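Local structure of crystal protein (Bacillus thuringiensis serovar dakota, 2ZTB) at residues A[123-128]-A[141-146]; A[183-188]-A[224-229]. The protein is a toxin, here in its proteolytically activated form, that recognises cancer cells and, as a member of the aerolysin-like family, probably kills them by forming membrane pores. One frame throughout, in Å; residues are numbered along the deposited sequence.

In the fold
After an N-terminal region of short strands and helices, the chain lays down strand 61-90 and then strand 96-116 before reaching interaction 1, where 123-128 and 141-146 close a short loop at the base of the hairpin 126-132/136-142. Strand 147-164 follows, and then interaction 2 pairs strand 168-199 with strand 223-247, closing a longer loop that includes strand 210-214 and helix 215-218. The two contacts are in series, neither nesting nor crossing. Their centres lie about 12 Å apart, yet they touch: Leu-126 and Ile-144 pack on Leu-226, with Ile-144 CD1 3.5 Å from Leu-226 CD1, and Ile-128 packs on Phe-185. The hairpin is thereby held against the large antiparallel sheet.

Interaction 1: A[123-128]-A[141-146]; sequences TSKLSI and STTIGT
Lys-125 carries CG beside its backbone N (chi1 -56°) and bends at chi2 (-79°), so that its long chain folds obliquely over Thr-143, whose OG1 is likewise set beside the backbone N. The lysine's NZ makes a weak hydrogen bond of 3.4 Å to Thr-143 OG1; the flexible aliphatic chain suits this solvent-exposed position. Ser-141 puts OG anti to its backbone N, 3.3 Å from Lys-125 CB, and a water bridges it to Ser-127 OG. Leu-126 with Thr-142 and Ser-127 with Ser-141 are the antiparallel pairs at the open end of a beta hairpin, probably the amphipathic hairpin that inserts into the membrane in aerolysin-like toxins. Leu-126 N gives a nearly straight bond (174°) to Thr-142 O at 2.7 Å, and Thr-142 N returns one to Leu-126 O at 2.8 Å. Beyond the ladder, Leu-126 CB meets CG1 of Ile-144 in the following turn at 3.9 Å; apolar Leu-126 packs on Val-68 and Ile-144 on Val-65 of strand 61-90. Thr-142, on the same face as Leu-126, hands its hydroxyl to Glu-148. The chain then leaves through a type II turn, Gly-145 accepting the positive phi, and Thr-146 OG1 bonds Thr-143 O at 2.6 Å, in the carbonyl plane.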
# COMPACT_ATOMS: atom_id res chain seq x y z
N THR A 123 6.04 10.98 4.76
CA THR A 123 7.40 10.78 4.29
C THR A 123 7.94 9.43 4.75
O THR A 123 8.69 8.77 4.02
CB THR A 123 8.29 11.96 4.78
OG1 THR A 123 8.18 13.05 3.86
CG2 THR A 123 9.76 11.57 4.92
N SER A 124 7.55 9.01 5.95
CA SER A 124 8.07 7.75 6.50
C SER A 124 7.41 6.52 5.90
O SER A 124 6.20 6.48 5.70
CB SER A 124 8.04 7.71 8.03
OG SER A 124 7.09 8.60 8.59
N LYS A 125 8.23 5.52 5.61
CA LYS A 125 7.75 4.30 4.99
C LYS A 125 6.79 3.57 5.92
O LYS A 125 6.95 3.62 7.15
CB LYS A 125 8.93 3.40 4.63
CG LYS A 125 9.97 4.04 3.72
CD LYS A 125 9.55 4.08 2.26
CE LYS A 125 10.68 4.67 1.42
NZ LYS A 125 10.60 4.28 -0.01
N LEU A 126 5.79 2.93 5.34
CA LEU A 126 4.85 2.13 6.10
C LEU A 126 5.21 0.65 5.98
O LEU A 126 5.43 0.14 4.87
CB LEU A 126 3.44 2.39 5.58
CG LEU A 126 2.28 1.58 6.18
CD1 LEU A 126 1.97 2.06 7.57
CD2 LEU A 126 1.05 1.66 5.27
N SER A 127 5.29 -0.04 7.11
CA SER A 127 5.55 -1.47 7.13
C SER A 127 4.26 -2.27 6.97
O SER A 127 3.32 -2.11 7.76
CB SER A 127 6.30 -1.88 8.39
OG SER A 127 7.56 -1.23 8.45
N ILE A 128 4.24 -3.09 5.93
CA ILE A 128 3.12 -3.97 5.63
C ILE A 128 3.64 -5.42 5.61
O ILE A 128 4.59 -5.76 4.90
CB ILE A 128 2.41 -3.58 4.28
CG1 ILE A 128 1.74 -2.20 4.39
CG2 ILE A 128 1.40 -4.63 3.83
CD1 ILE A 128 0.65 -2.08 5.50
N SER A 141 8.13 -2.24 2.84
CA SER A 141 8.35 -0.92 3.46
C SER A 141 7.99 0.11 2.39
O SER A 141 8.75 0.33 1.43
CB SER A 141 9.80 -0.78 3.94
OG SER A 141 9.91 0.25 4.92
N THR A 142 6.81 0.71 2.51
CA THR A 142 6.23 1.41 1.37
C THR A 142 5.86 2.88 1.64
O THR A 142 5.40 3.22 2.73
CB THR A 142 5.03 0.62 0.78
OG1 THR A 142 4.73 1.09 -0.53
CG2 THR A 142 3.80 0.70 1.68
N THR A 143 6.07 3.73 0.63
CA THR A 143 5.60 5.11 0.69
C THR A 143 4.07 5.12 0.52
O THR A 143 3.54 4.62 -0.47
CB THR A 143 6.26 5.99 -0.39
OG1 THR A 143 7.68 5.96 -0.24
CG2 THR A 143 5.78 7.45 -0.30
N ILE A 144 3.39 5.69 1.50
CA ILE A 144 1.94 5.83 1.48
C ILE A 144 1.51 6.61 0.24
O ILE A 144 2.08 7.66 -0.08
CB ILE A 144 1.44 6.48 2.77
CG1 ILE A 144 1.90 5.64 3.98
CG2 ILE A 144 -0.07 6.66 2.75
CD1 ILE A 144 1.70 6.32 5.36
N GLY A 145 0.53 6.05 -0.48
CA GLY A 145 0.02 6.67 -1.68
C GLY A 145 0.65 6.13 -2.94
O GLY A 145 0.43 6.67 -4.01
N THR A 146 1.45 5.06 -2.81
CA THR A 146 2.15 4.47 -3.96
C THR A 146 1.79 2.98 -4.15
O THR A 146 1.09 2.38 -3.34
CB THR A 146 3.69 4.62 -3.84
OG1 THR A 146 4.18 3.76 -2.81
CG2 THR A 146 4.10 6.08 -3.54
O HOH W 1 8.76 8.16 1.58
O HOH W 2 4.93 7.25 3.32
O HOH W 3 9.81 1.13 -0.91
O HOH W 4 8.88 0.85 7.20

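Interaction 2: A[183-188]-A[224-229]; sequences ADFSAP and GTLRGT
Two long strands, 168-199 and 223-247, pair here within the large antiparallel sheet that forms much of this elongated toxin, their short segments running at 162° to each other. Phe-185 and Gly-228 form one hydrogen-bonded pair: Phe-185 N reaches Gly-228 O at 2.9 Å, and Gly-228 N bonds back to Phe-185 O at 3.0 Å. Two residues on, Ala-187 and Leu-226 repeat the pattern, with Leu-226 N 2.8 Å from Ala-187 O and nearly along its C=O axis, whereas the return bond from Ala-187 N to Leu-226 O is more bent.

Phe-185 takes the crowded position for CG, between backbone N and carbonyl carbon (chi1 60°), which swings the ring across to the neighbouring strand. There one ring face lies over Gly-228 in a CH-pi contact, CA standing 3.8 Å from the Phe-185 centroid and only 20° off the ring normal. Having no beta carbon, Gly-228 leaves the ring room to lie flat on the backbone. Leu-226 CD2 abuts the ring edge in its plane, 3.7 Å from Phe-185 CE1. The small methyl of Ala-187 fits beside Leu-226 on this buried face, which looks toward hairpin strand 126-132.

On the other face the residues are mostly polar. Asp-184 and Thr-229 lie side by side, and Thr-229 OG1 donates to Asp-184 OD1 at 2.9 Å, the carboxylate oxygen accepting on its anti lone pair. Ser-186 sits opposite Arg-227, whose extended chain suits the exposed surface. Strand 168-199 is also bonded on its far edge to strand 61-90, Asp-184 pairing with Val-71 and Ser-186 with Gln-69. An aromatic ring laid over a cross-strand glycine is the aromatic rescue of glycine known from antiparallel beta sheets.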
# COMPACT_ATOMS: atom_id res chain seq x y z
N ALA A 183 -5.44 -9.03 0.95
CA ALA A 183 -6.02 -8.48 2.15
C ALA A 183 -6.08 -6.98 2.01
O ALA A 183 -5.10 -6.35 1.61
CB ALA A 183 -5.19 -8.89 3.37
N ASP A 184 -7.22 -6.40 2.35
CA ASP A 184 -7.31 -4.95 2.56
C ASP A 184 -6.76 -4.58 3.92
O ASP A 184 -6.82 -5.38 4.87
CB ASP A 184 -8.76 -4.46 2.45
CG ASP A 184 -9.30 -4.55 1.05
OD1 ASP A 184 -8.50 -4.46 0.10
OD2 ASP A 184 -10.52 -4.71 0.89
N PHE A 185 -6.22 -3.38 4.01
CA PHE A 185 -5.82 -2.86 5.31
C PHE A 185 -6.22 -1.40 5.49
O PHE A 185 -6.52 -0.70 4.53
CB PHE A 185 -4.31 -3.09 5.57
CG PHE A 185 -3.40 -2.44 4.55
CD1 PHE A 185 -3.07 -1.08 4.66
CD2 PHE A 185 -2.85 -3.19 3.51
CE1 PHE A 185 -2.21 -0.47 3.72
CE2 PHE A 185 -1.99 -2.59 2.57
CZ PHE A 185 -1.68 -1.22 2.67
N SER A 186 -6.29 -0.96 6.74
CA SER A 186 -6.56 0.44 7.04
C SER A 186 -5.88 0.77 8.36
O SER A 186 -5.49 -0.13 9.09
CB SER A 186 -8.07 0.73 7.11
OG SER A 186 -8.71 -0.04 8.10
N ALA A 187 -5.70 2.06 8.60
CA ALA A 187 -5.15 2.57 9.85
C ALA A 187 -5.74 3.96 10.06
O ALA A 187 -5.90 4.72 9.10
CB ALA A 187 -3.64 2.64 9.77
N PRO A 188 -6.07 4.31 11.32
CA PRO A 188 -6.48 5.68 11.60
C PRO A 188 -5.30 6.65 11.47
O PRO A 188 -4.17 6.32 11.85
CB PRO A 188 -6.97 5.62 13.05
CG PRO A 188 -6.20 4.44 13.64
CD PRO A 188 -6.07 3.46 12.53
N GLY A 224 -8.06 11.30 9.87
CA GLY A 224 -8.31 10.76 8.55
C GLY A 224 -8.07 9.27 8.56
O GLY A 224 -8.00 8.66 9.63
N THR A 225 -7.93 8.68 7.37
CA THR A 225 -7.85 7.22 7.21
C THR A 225 -6.84 6.82 6.15
O THR A 225 -6.81 7.37 5.05
CB THR A 225 -9.24 6.62 6.86
OG1 THR A 225 -10.22 7.11 7.78
CG2 THR A 225 -9.23 5.09 6.92
N LEU A 226 -6.00 5.85 6.50
CA LEU A 226 -5.11 5.20 5.56
C LEU A 226 -5.81 3.93 5.08
O LEU A 226 -6.50 3.28 5.85
CB LEU A 226 -3.76 4.89 6.20
CG LEU A 226 -2.70 4.14 5.37
CD1 LEU A 226 -1.32 4.65 5.74
CD2 LEU A 226 -2.77 2.65 5.62
N ARG A 227 -5.68 3.61 3.80
CA ARG A 227 -6.23 2.38 3.22
C ARG A 227 -5.26 1.79 2.22
O ARG A 227 -4.39 2.49 1.69
CB ARG A 227 -7.58 2.62 2.53
CG ARG A 227 -8.67 3.02 3.49
CD ARG A 227 -10.03 3.07 2.84
NE ARG A 227 -11.03 3.51 3.82
CZ ARG A 227 -11.81 2.68 4.52
NH1 ARG A 227 -11.73 1.36 4.35
NH2 ARG A 227 -12.69 3.19 5.39
N GLY A 228 -5.40 0.50 1.97
CA GLY A 228 -4.62 -0.13 0.93
C GLY A 228 -4.98 -1.58 0.81
O GLY A 228 -5.91 -2.05 1.45
N THR A 229 -4.22 -2.26 -0.05
CA THR A 229 -4.37 -3.68 -0.32
C THR A 229 -3.00 -4.32 -0.50
O THR A 229 -2.08 -3.73 -1.08
CB THR A 229 -5.22 -3.91 -1.59
OG1 THR A 229 -6.45 -3.19 -1.47
CG2 THR A 229 -5.53 -5.42 -1.79